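Local coordinates for protein lysozyme, putative (Bacillus anthracis, PDB 2WAG) that probably hydrolyses the beta-1,4-glycosidic bonds between N-acetylmuramic acid and N-acetylglucosamine in bacterial cell-wall peptidoglycan, as a family GH25 lysozyme, at residues A22-I28 / D53-N59; I16-A22 / M38-K44; A45-F51 / T84-F89. One frame throughout, in Å; residues are numbered along the deposited sequence.

Overall arrangement
The three contacts lie in the early part of a TIM-barrel-like fold of family GH25. Contact 2 pairs strands 17-21 and 40-47 in the barrel sheet. Contact 1 joins the loops that follow strand 17-21 and the short strand 51-52, and overlaps contact 2 at Ala22. Contact 3 sets the end of strand 40-47 and its hairpin against helix 82-92. Centres of contacts 1 and 2 are about 12 Å apart, 1 and 3 about 16 Å, 2 and 3 about 20 Å. Contact 1 crosses both others along the chain, while contact 2 closes before contact 3 opens. Contacts 2 and 3 share strand 40-47; contact 1 abuts it through Phe56 and a probable Asp53 N-Ala45 O hydrogen bond.

Contact 1 of 3, residues A22-I28 / D53-N59; sequences ASYQGDI and DKYFSKN
The loop after strand 17-21 meets the start of helix 56-64. In 22-28, Ser23 to Gln25 form a short 3-10 turn, with Gln25 N to Ala22 O at 3.1 Å and Gly26 N to Ser23 O at 2.9 Å. Gly26 then takes a positive phi (73°). In 53-59, a type I turn runs from Asp53 to Phe56. Tyr55 is the N-cap. The closest CA pair is Ser23-Tyr55, 5.2 Å.

Asp53 uses chi1 t. Its OD1 accepts from Ser23 N (2.8 Å), and its OD2 accepts from Tyr55 N (2.9 Å). The second bond closes an Asx turn, so one carboxylate both shapes the helix start and holds the facing loop. The contact thereby joins two connections of the GH25 barrel. Ser23 is p; its CB packs on Lys54 CG (3.6 Å), and water 2 links its OG to Lys54 N.

Tyr55, chi1 m, lies beside the loop backbone, with CD2 3.6 Å from Ser23 O and 3.7 Å from Gly26 O. Lys58 is t, t, p, t. Its NZ forms a long salt bridge with Asp27 OD1 (3.6 Å), Asp27 being t. Ile28 is m, t and places CD1 3.8 Å from Asn59 OD1. Asn59, chi1 m, gives ND2 to water 1, which also binds Ala22 O and Gly26 O. Asn59 OD1 accepts from Trp30 NE1 and from water 4, which spans to Gly26 O and Ile28 N. Tyr24, chi1 m, turns its CB away from 53-59, yet water 3 connects its OH to Asp53 OD1; its ring makes a cation-pi contact with Arg188 of the second subunit.

Contact 2 of 3, residues I16-A22 / M38-K44; sequences IKGVDVA and MKFAFIK
Strands 17-21 and 40-44 run parallel, their axes 4.6 Å apart at 12°. Val19 pairs with Ala41, Asp20 with Phe42 and Val21 with Ile43. Helix 30-34 connects them in a beta-alpha-beta unit of the TIM-like barrel.

Five backbone hydrogen bonds form the ladder: Lys39 N to Lys17 O (2.8 Å), Val19 N to Phe40 O (3.0 Å), Phe42 N to Val19 O (3.0 Å), Val21 N to Phe42 O (3.0 Å) and Lys44 N to Val21 O (2.8 Å). On their other edges Gly18 and Asp20 bond to Asn204 and Asp202, and Lys39 and Ala41 to Arg69, backbone to backbone.

Phe40 (chi1 p) covers Gly18: Gly18 CA sits 3.5 Å from the Phe40 ring centroid, over the face, a CH-pi contact; a side chain there would clash. On the other sheet face Val19 CG2 meets Ala41 CB (3.7 Å).

Lys44 NZ forms a salt bridge with Glu47 of its own chain and donates to Ser3 O of the second subunit, in the apparent expression tag. Asp20 (chi1 p) accepts at OD1 from Gln184 NE2 and Asn204 ND2, while OD2 lies close to Asp202 OD2. Two acids so close suggest, without proving, a shared proton or a shifted pKa.

Contact 3 of 3, residues A45-F51 / T84-F89; sequences ATEGSAF and TQAEQF. With SO4 (sulfate ion), chain G.
Strand 45-47 and helix 84-89 pack with axes 8.3 Å apart at 159°, so they run nearly antiparallel. Glu47 and Phe51 exchange two backbone hydrogen bonds: Glu47 N to Phe51 O and Phe51 N to Glu47 O, both 3.1 Å. They close a tight beta hairpin whose loop is Gly48-Ala50. Gly48 has positive phi (55°), and its CA is 3.6 Å from sulfate O2. Ser49 N donates to that same O2 at 2.7 Å. Ser77 and Ser80 also bind the sulfate, which probably came from the crystallisation liquor.

On the helix, Thr84 (chi1 p) comes first. Its OG1 is hydrogen-bonded to Ser49 OG (chi1 m) at 2.6 Å. Ser80 and Lys81 O extend this polar cluster. Water 5 donates to both Thr84 O (2.6 Å) and Ser49 O (3.0 Å). Gln85 follows, with CA 4.5 Å from that of Ser49. Its chi1 is m and chi2 t, so CG lies 3.3 Å from Ser49 OG and OE1 3.6 Å from Gly48 CA; OE1 accepts from Ser77 N. Gln88 points its CB at the hairpin. In this conformer CG is only 2.8 Å from Ser49 O, a tight contact, and NE2 is 3.6 Å from Ala50 CA. Its OE1 binds Arg91. Phe89 (chi1 t) turns its ring edge to Thr46 OG1, with CD1 3.5 Å away, and CE1 meets Ala45 CB at 4.4 Å. Thr46 OG1 is buried here without a hydrogen-bonding partner. The whole arrangement is an outer helix packed against a barrel strand and the hairpin at its C-terminal end, as in an alpha/beta barrel.

Contact 1 of 3, residues A22-I28 / D53-N59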
loop_
_atom_site.group_PDB
_atom_site.type_symbol
_atom_site.label_atom_id
_atom_site.label_comp_id
_atom_site.label_asym_id
_atom_site.label_seq_id
_atom_site.Cartn_x
_atom_site.Cartn_y
_atom_site.Cartn_z
ATOM N N ALA A 22 1.045 6.135 -11.794
ATOM C CA ALA A 22 1.282 7.560 -11.598
ATOM C C ALA A 22 2.784 7.769 -11.693
ATOM O O ALA A 22 3.543 6.822 -11.985
ATOM C CB ALA A 22 0.743 8.014 -10.241
ATOM N N SER A 23 3.238 8.993 -11.440
ATOM C CA SER A 23 4.666 9.259 -11.585
ATOM C C SER A 23 5.519 8.391 -10.664
ATOM O O SER A 23 6.672 8.123 -10.985
ATOM C CB SER A 23 4.968 10.738 -11.336
ATOM O OG SER A 23 4.626 11.095 -10.009
ATOM N N TYR A 24 4.949 7.942 -9.541
ATOM C CA TYR A 24 5.704 7.162 -8.534
ATOM C C TYR A 24 6.163 5.829 -9.084
ATOM O O TYR A 24 7.048 5.219 -8.504
ATOM C CB TYR A 24 4.888 7.034 -7.216
ATOM C CG TYR A 24 4.309 8.388 -6.919
ATOM C CD1 TYR A 24 5.153 9.491 -6.719
ATOM C CD2 TYR A 24 2.952 8.621 -7.018
ATOM C CE1 TYR A 24 4.641 10.757 -6.565
ATOM C CE2 TYR A 24 2.437 9.886 -6.851
ATOM C CZ TYR A 24 3.284 10.948 -6.645
ATOM O OH TYR A 24 2.749 12.209 -6.518
ATOM N N GLN A 25 5.551 5.361 -10.173
ATOM C CA GLN A 25 5.981 4.128 -10.824
ATOM C C GLN A 25 7.207 4.344 -11.723
ATOM O O GLN A 25 7.709 3.391 -12.326
ATOM C CB GLN A 25 4.823 3.485 -11.609
ATOM C CG GLN A 25 3.888 2.672 -10.728
ATOM C CD GLN A 25 3.264 3.491 -9.616
ATOM O OE1 GLN A 25 2.601 4.513 -9.869
ATOM N NE2 GLN A 25 3.495 3.073 -8.357
ATOM N N GLY A 26 7.663 5.591 -11.853
ATOM C CA GLY A 26 8.905 5.865 -12.589
ATOM C C GLY A 26 8.748 5.718 -14.091
ATOM O O GLY A 26 7.662 5.913 -14.643
ATOM N N ASP A 27 9.853 5.407 -14.756
ATOM C CA ASP A 27 9.910 5.265 -16.206
ATOM C C ASP A 27 9.329 3.908 -16.603
ATOM O O ASP A 27 9.896 2.864 -16.290
ATOM C CB ASP A 27 11.378 5.370 -16.645
ATOM C CG ASP A 27 11.538 5.565 -18.141
ATOM O OD1 ASP A 27 10.532 5.705 -18.861
ATOM O OD2 ASP A 27 12.699 5.594 -18.606
ATOM N N ILE A 28 8.207 3.928 -17.298
ATOM C CA ILE A 28 7.543 2.700 -17.680
ATOM C C ILE A 28 7.851 2.336 -19.118
ATOM O O ILE A 28 7.780 3.178 -20.017
ATOM C CB ILE A 28 6.036 2.841 -17.510
ATOM C CG1 ILE A 28 5.691 3.008 -16.032
ATOM C CG2 ILE A 28 5.313 1.649 -18.122
ATOM C CD1 ILE A 28 4.368 3.648 -15.831
ATOM N N ASP A 53 0.255 15.388 -12.777
ATOM C CA ASP A 53 1.258 14.345 -12.569
ATOM C C ASP A 53 2.426 14.561 -13.541
ATOM O O ASP A 53 2.210 14.804 -14.735
ATOM C CB ASP A 53 0.601 12.967 -12.736
ATOM C CG ASP A 53 1.578 11.827 -12.519
ATOM O OD1 ASP A 53 1.523 11.214 -11.419
ATOM O OD2 ASP A 53 2.397 11.551 -13.429
ATOM N N LYS A 54 3.655 14.476 -13.042
ATOM C CA LYS A 54 4.791 14.867 -13.864
ATOM C C LYS A 54 5.053 13.936 -15.034
ATOM O O LYS A 54 5.725 14.329 -15.984
ATOM C CB LYS A 54 6.054 15.034 -13.021
ATOM C CG LYS A 54 6.636 13.763 -12.505
ATOM C CD LYS A 54 8.014 14.019 -11.878
ATOM C CE LYS A 54 8.617 12.747 -11.306
ATOM N NZ LYS A 54 9.986 13.000 -10.755
ATOM N N TYR A 55 4.517 12.717 -14.990
ATOM C CA TYR A 55 4.738 11.782 -16.084
ATOM C C TYR A 55 3.476 11.546 -16.908
ATOM O O TYR A 55 3.486 10.702 -17.803
ATOM C CB TYR A 55 5.296 10.436 -15.598
ATOM C CG TYR A 55 6.737 10.504 -15.127
ATOM C CD1 TYR A 55 7.593 11.542 -15.523
ATOM C CD2 TYR A 55 7.244 9.537 -14.291
ATOM C CE1 TYR A 55 8.909 11.614 -15.070
ATOM C CE2 TYR A 55 8.561 9.589 -13.850
ATOM C CZ TYR A 55 9.377 10.614 -14.230
ATOM O OH TYR A 55 10.679 10.610 -13.756
ATOM N N PHE A 56 2.405 12.310 -16.661
ATOM C CA PHE A 56 1.184 12.057 -17.433
ATOM C C PHE A 56 1.388 12.179 -18.948
ATOM O O PHE A 56 1.005 11.302 -19.716
ATOM C CB PHE A 56 0.024 12.970 -17.029
ATOM C CG PHE A 56 -1.136 12.816 -17.971
ATOM C CD1 PHE A 56 -1.843 11.615 -18.004
ATOM C CD2 PHE A 56 -1.439 13.787 -18.910
ATOM C CE1 PHE A 56 -2.880 11.403 -18.916
ATOM C CE2 PHE A 56 -2.474 13.574 -19.835
ATOM C CZ PHE A 56 -3.187 12.387 -19.836
ATOM N N SER A 57 1.997 13.283 -19.360
ATOM C CA SER A 57 2.157 13.550 -20.780
ATOM C C SER A 57 2.923 12.417 -21.445
ATOM O O SER A 57 2.483 11.873 -22.456
ATOM C CB SER A 57 2.870 14.881 -21.007
ATOM O OG SER A 57 2.785 15.249 -22.375
ATOM N N LYS A 58 4.062 12.065 -20.857
ATOM C CA LYS A 58 4.936 11.017 -21.385
ATOM C C LYS A 58 4.223 9.662 -21.392
ATOM O O LYS A 58 4.271 8.924 -22.384
ATOM C CB LYS A 58 6.237 10.963 -20.567
ATOM C CG LYS A 58 7.113 9.733 -20.804
ATOM C CD LYS A 58 8.410 9.765 -19.985
ATOM C CE LYS A 58 8.164 9.571 -18.494
ATOM N NZ LYS A 58 9.357 8.945 -17.842
ATOM N N ASN A 59 3.561 9.327 -20.282
ATOM C CA ASN A 59 2.867 8.048 -20.212
ATOM C C ASN A 59 1.730 7.971 -21.219
ATOM O O ASN A 59 1.523 6.943 -21.867
ATOM C CB ASN A 59 2.327 7.793 -18.812
ATOM C CG ASN A 59 3.393 7.287 -17.849
ATOM O OD1 ASN A 59 4.332 6.591 -18.254
ATOM N ND2 ASN A 59 3.244 7.625 -16.571
HETATM O O HOH W 1 4.971 6.701 -14.374
HETATM O O HOH W 2 3.866 13.731 -10.233
HETATM O O HOH W 3 1.041 12.332 -8.941
HETATM O O HOH W 4 6.916 6.619 -17.465
#

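Contact 2 of 3, residues I16-A22 / M38-K44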
loop_
_atom_site.group_PDB
_atom_site.type_symbol
_atom_site.label_atom_id
_atom_site.label_comp_id
_atom_site.label_asym_id
_atom_site.label_seq_id
_atom_site.Cartn_x
_atom_site.Cartn_y
_atom_site.Cartn_z
ATOM N N ILE A 16 -9.053 -10.318 -18.576
ATOM C CA ILE A 16 -8.648 -9.042 -19.126
ATOM C C ILE A 16 -8.016 -8.221 -17.999
ATOM O O ILE A 16 -8.707 -7.715 -17.103
ATOM C CB ILE A 16 -9.864 -8.284 -19.718
ATOM C CG1 ILE A 16 -10.595 -9.162 -20.759
ATOM C CG2 ILE A 16 -9.446 -6.915 -20.301
ATOM C CD1 ILE A 16 -9.747 -9.597 -21.916
ATOM N N LYS A 17 -6.691 -8.101 -18.063
ATOM C CA LYS A 17 -5.857 -7.521 -17.014
ATOM C C LYS A 17 -5.262 -6.191 -17.469
ATOM O O LYS A 17 -5.019 -6.002 -18.667
ATOM C CB LYS A 17 -4.713 -8.504 -16.696
ATOM C CG LYS A 17 -3.781 -8.105 -15.565
ATOM C CD LYS A 17 -2.776 -9.231 -15.196
ATOM C CE LYS A 17 -1.854 -9.612 -16.354
ATOM N NZ LYS A 17 -0.904 -10.713 -15.955
ATOM N N GLY A 18 -4.978 -5.295 -16.533
ATOM C CA GLY A 18 -4.358 -4.023 -16.894
ATOM C C GLY A 18 -3.769 -3.319 -15.704
ATOM O O GLY A 18 -3.919 -3.762 -14.578
ATOM N N VAL A 19 -3.115 -2.219 -15.962
ATOM C CA VAL A 19 -2.423 -1.496 -14.913
ATOM C C VAL A 19 -2.998 -0.113 -14.676
ATOM O O VAL A 19 -3.708 0.377 -15.473
ATOM C CB VAL A 19 -0.906 -1.297 -15.291
ATOM C CG1 VAL A 19 -0.234 -2.635 -15.628
ATOM C CG2 VAL A 19 -0.737 -0.287 -16.471
ATOM N N ASP A 20 -2.648 0.454 -13.521
ATOM C CA ASP A 20 -2.835 1.892 -13.322
ATOM C C ASP A 20 -1.537 2.408 -12.744
ATOM O O ASP A 20 -0.904 1.703 -11.960
ATOM C CB ASP A 20 -4.066 2.248 -12.464
ATOM C CG ASP A 20 -3.958 1.772 -11.061
ATOM O OD1 ASP A 20 -4.443 0.672 -10.814
ATOM O OD2 ASP A 20 -3.403 2.492 -10.219
ATOM N N VAL A 21 -1.123 3.589 -13.186
ATOM C CA VAL A 21 0.161 4.143 -12.796
ATOM C C VAL A 21 0.080 5.639 -12.562
ATOM O O VAL A 21 -0.816 6.322 -13.088
ATOM C CB VAL A 21 1.267 3.888 -13.872
ATOM C CG1 VAL A 21 1.433 2.398 -14.146
ATOM C CG2 VAL A 21 0.981 4.670 -15.150
ATOM N N ALA A 22 1.045 6.135 -11.794
ATOM C CA ALA A 22 1.282 7.560 -11.598
ATOM C C ALA A 22 2.784 7.769 -11.693
ATOM O O ALA A 22 3.543 6.822 -11.985
ATOM C CB ALA A 22 0.743 8.014 -10.241
ATOM N N MET A 38 -0.883 -7.172 -20.757
ATOM C CA MET A 38 -1.656 -6.079 -20.157
ATOM C C MET A 38 -2.497 -5.455 -21.263
ATOM O O MET A 38 -1.958 -4.974 -22.272
ATOM C CB MET A 38 -0.740 -5.033 -19.544
ATOM C CG MET A 38 0.145 -5.590 -18.432
ATOM S SD MET A 38 -0.814 -6.163 -17.006
ATOM C CE MET A 38 0.547 -6.733 -15.991
ATOM N N LYS A 39 -3.814 -5.453 -21.080
ATOM C CA LYS A 39 -4.723 -4.991 -22.125
ATOM C C LYS A 39 -5.136 -3.548 -21.990
ATOM O O LYS A 39 -5.687 -2.969 -22.930
ATOM C CB LYS A 39 -5.943 -5.899 -22.238
ATOM C CG LYS A 39 -5.538 -7.227 -22.865
ATOM C CD LYS A 39 -6.708 -8.058 -23.244
ATOM C CE LYS A 39 -6.224 -9.397 -23.732
ATOM N NZ LYS A 39 -5.567 -9.270 -25.059
ATOM N N PHE A 40 -4.904 -2.968 -20.818
ATOM C CA PHE A 40 -5.322 -1.591 -20.581
ATOM C C PHE A 40 -4.423 -0.930 -19.568
ATOM O O PHE A 40 -3.722 -1.596 -18.793
ATOM C CB PHE A 40 -6.807 -1.480 -20.156
ATOM C CG PHE A 40 -7.145 -2.137 -18.826
ATOM C CD1 PHE A 40 -7.085 -1.424 -17.640
ATOM C CD2 PHE A 40 -7.610 -3.446 -18.789
ATOM C CE1 PHE A 40 -7.427 -2.036 -16.415
ATOM C CE2 PHE A 40 -7.962 -4.068 -17.595
ATOM C CZ PHE A 40 -7.867 -3.357 -16.392
ATOM N N ALA A 41 -4.482 0.388 -19.562
ATOM C CA ALA A 41 -3.800 1.227 -18.609
ATOM C C ALA A 41 -4.671 2.429 -18.247
ATOM O O ALA A 41 -5.224 3.023 -19.085
ATOM C CB ALA A 41 -2.486 1.643 -19.108
ATOM N N PHE A 42 -4.748 2.732 -16.975
ATOM C CA PHE A 42 -5.269 4.021 -16.522
ATOM C C PHE A 42 -4.108 4.812 -15.927
ATOM O O PHE A 42 -3.419 4.327 -15.020
ATOM C CB PHE A 42 -6.378 3.831 -15.487
ATOM C CG PHE A 42 -7.686 3.342 -16.072
ATOM C CD1 PHE A 42 -8.500 4.204 -16.800
ATOM C CD2 PHE A 42 -8.091 2.032 -15.905
ATOM C CE1 PHE A 42 -9.708 3.765 -17.334
ATOM C CE2 PHE A 42 -9.308 1.582 -16.446
ATOM C CZ PHE A 42 -10.104 2.455 -17.159
ATOM N N ILE A 43 -3.874 6.007 -16.456
ATOM C CA ILE A 43 -2.716 6.796 -16.120
ATOM C C ILE A 43 -3.139 8.026 -15.345
ATOM O O ILE A 43 -4.046 8.739 -15.767
ATOM C CB ILE A 43 -2.006 7.240 -17.424
ATOM C CG1 ILE A 43 -1.604 6.030 -18.281
ATOM C CG2 ILE A 43 -0.809 8.166 -17.124
ATOM C CD1 ILE A 43 -1.235 6.426 -19.685
ATOM N N LYS A 44 -2.504 8.308 -14.207
ATOM C CA LYS A 44 -2.860 9.524 -13.464
ATOM C C LYS A 44 -2.531 10.766 -14.286
ATOM O O LYS A 44 -1.394 10.909 -14.756
ATOM C CB LYS A 44 -2.108 9.616 -12.147
ATOM C CG LYS A 44 -2.578 10.824 -11.344
ATOM C CD LYS A 44 -1.873 10.922 -9.990
ATOM C CE LYS A 44 -2.310 12.185 -9.249
ATOM N NZ LYS A 44 -1.558 12.322 -7.966
#

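Contact 3 of 3, residues A45-F51 / T84-F89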
loop_
_atom_site.group_PDB
_atom_site.type_symbol
_atom_site.label_atom_id
_atom_site.label_comp_id
_atom_site.label_asym_id
_atom_site.label_seq_id
_atom_site.Cartn_x
_atom_site.Cartn_y
_atom_site.Cartn_z
ATOM N N ALA A 45 -3.520 11.656 -14.444
ATOM C CA ALA A 45 -3.307 12.937 -15.105
ATOM C C ALA A 45 -3.225 14.071 -14.106
ATOM O O ALA A 45 -2.248 14.817 -14.097
ATOM C CB ALA A 45 -4.436 13.197 -16.105
ATOM N N THR A 46 -4.262 14.223 -13.299
ATOM C CA THR A 46 -4.448 15.420 -12.492
ATOM C C THR A 46 -4.847 15.052 -11.070
ATOM O O THR A 46 -5.330 13.922 -10.782
ATOM C CB THR A 46 -5.536 16.332 -13.114
ATOM O OG1 THR A 46 -6.671 15.531 -13.466
ATOM C CG2 THR A 46 -5.027 16.976 -14.354
ATOM N N GLU A 47 -4.678 16.021 -10.173
ATOM C CA GLU A 47 -5.175 15.908 -8.814
ATOM C C GLU A 47 -5.684 17.262 -8.372
ATOM O O GLU A 47 -5.049 18.288 -8.643
ATOM C CB GLU A 47 -4.103 15.361 -7.842
ATOM C CG GLU A 47 -4.593 15.272 -6.396
ATOM C CD GLU A 47 -3.687 14.472 -5.481
ATOM O OE1 GLU A 47 -2.660 13.943 -5.939
ATOM O OE2 GLU A 47 -4.019 14.397 -4.282
ATOM N N GLY A 48 -6.830 17.276 -7.704
ATOM C CA GLY A 48 -7.391 18.532 -7.210
ATOM C C GLY A 48 -7.569 19.572 -8.291
ATOM O O GLY A 48 -7.839 19.259 -9.444
ATOM N N SER A 49 -7.436 20.844 -7.945
ATOM C CA SER A 49 -7.817 21.845 -8.933
ATOM C C SER A 49 -6.597 22.446 -9.644
ATOM O O SER A 49 -6.782 23.278 -10.514
ATOM C CB SER A 49 -8.794 22.911 -8.343
ATOM O OG SER A 49 -10.112 22.400 -8.067
ATOM N N ALA A 50 -5.374 21.997 -9.349
ATOM C CA ALA A 50 -4.222 22.575 -10.024
ATOM C C ALA A 50 -3.026 21.653 -10.287
ATOM O O ALA A 50 -2.091 22.024 -10.995
ATOM C CB ALA A 50 -3.766 23.814 -9.255
ATOM N N PHE A 51 -3.056 20.428 -9.764
ATOM C CA PHE A 51 -1.890 19.572 -9.863
ATOM C C PHE A 51 -1.909 18.695 -11.124
ATOM O O PHE A 51 -2.959 18.169 -11.506
ATOM C CB PHE A 51 -1.766 18.697 -8.603
ATOM C CG PHE A 51 -0.592 17.777 -8.608
ATOM C CD1 PHE A 51 0.636 18.180 -8.082
ATOM C CD2 PHE A 51 -0.701 16.495 -9.144
ATOM C CE1 PHE A 51 1.727 17.307 -8.071
ATOM C CE2 PHE A 51 0.384 15.625 -9.138
ATOM C CZ PHE A 51 1.593 16.031 -8.619
ATOM N N THR A 84 -14.010 23.073 -10.800
ATOM C CA THR A 84 -12.616 23.386 -11.035
ATOM C C THR A 84 -11.771 22.122 -11.256
ATOM O O THR A 84 -10.872 22.094 -12.080
ATOM C CB THR A 84 -12.066 24.244 -9.887
ATOM O OG1 THR A 84 -12.309 23.595 -8.631
ATOM C CG2 THR A 84 -12.808 25.531 -9.872
ATOM N N GLN A 85 -12.096 21.068 -10.511
ATOM C CA GLN A 85 -11.396 19.797 -10.710
ATOM C C GLN A 85 -11.685 19.212 -12.097
ATOM O O GLN A 85 -10.774 18.732 -12.752
ATOM C CB GLN A 85 -11.772 18.825 -9.604
ATOM C CG GLN A 85 -11.244 19.274 -8.243
ATOM C CD GLN A 85 -11.381 18.213 -7.205
ATOM O OE1 GLN A 85 -10.719 17.175 -7.278
ATOM N NE2 GLN A 85 -12.255 18.438 -6.229
ATOM N N ALA A 86 -12.951 19.276 -12.546
ATOM C CA ALA A 86 -13.289 18.801 -13.889
ATOM C C ALA A 86 -12.561 19.613 -14.958
ATOM O O ALA A 86 -12.060 19.075 -15.942
ATOM C CB ALA A 86 -14.787 18.888 -14.124
ATOM N N GLU A 87 -12.537 20.935 -14.765
ATOM C CA GLU A 87 -11.855 21.797 -15.716
ATOM C C GLU A 87 -10.374 21.463 -15.805
ATOM O O GLU A 87 -9.772 21.500 -16.885
ATOM C CB GLU A 87 -12.044 23.280 -15.331
ATOM C CG GLU A 87 -13.470 23.792 -15.582
ATOM C CD GLU A 87 -13.817 25.109 -14.885
ATOM O OE1 GLU A 87 -13.167 25.515 -13.894
ATOM O OE2 GLU A 87 -14.802 25.742 -15.327
ATOM N N GLN A 88 -9.793 21.070 -14.679
ATOM C CA GLN A 88 -8.401 20.693 -14.686
ATOM C C GLN A 88 -8.123 19.379 -15.435
ATOM O O GLN A 88 -7.202 19.290 -16.244
ATOM C CB GLN A 88 -7.906 20.684 -13.258
ATOM C CG GLN A 88 -7.245 22.013 -12.951
ATOM C CD GLN A 88 -5.934 22.178 -13.713
ATOM O OE1 GLN A 88 -5.814 23.000 -14.628
ATOM N NE2 GLN A 88 -4.955 21.375 -13.338
ATOM N N PHE A 89 -8.942 18.359 -15.189
ATOM C CA PHE A 89 -8.781 17.127 -15.950
ATOM C C PHE A 89 -8.969 17.413 -17.451
ATOM O O PHE A 89 -8.178 16.978 -18.278
ATOM C CB PHE A 89 -9.786 16.106 -15.432
ATOM C CG PHE A 89 -9.685 14.740 -16.072
ATOM C CD1 PHE A 89 -8.820 13.774 -15.550
ATOM C CD2 PHE A 89 -10.467 14.404 -17.171
ATOM C CE1 PHE A 89 -8.765 12.499 -16.108
ATOM C CE2 PHE A 89 -10.400 13.134 -17.749
ATOM C CZ PHE A 89 -9.562 12.173 -17.194
HETATM S S SO4 G . -6.910 21.292 -3.956
HETATM O O1 SO4 G . -6.239 20.167 -3.326
HETATM O O2 SO4 G . -6.777 21.557 -5.385
HETATM O O3 SO4 G . -7.004 22.501 -3.127
HETATM O O4 SO4 G . -8.306 20.798 -3.899
HETATM O O HOH W 5 -9.242 24.088 -12.094
#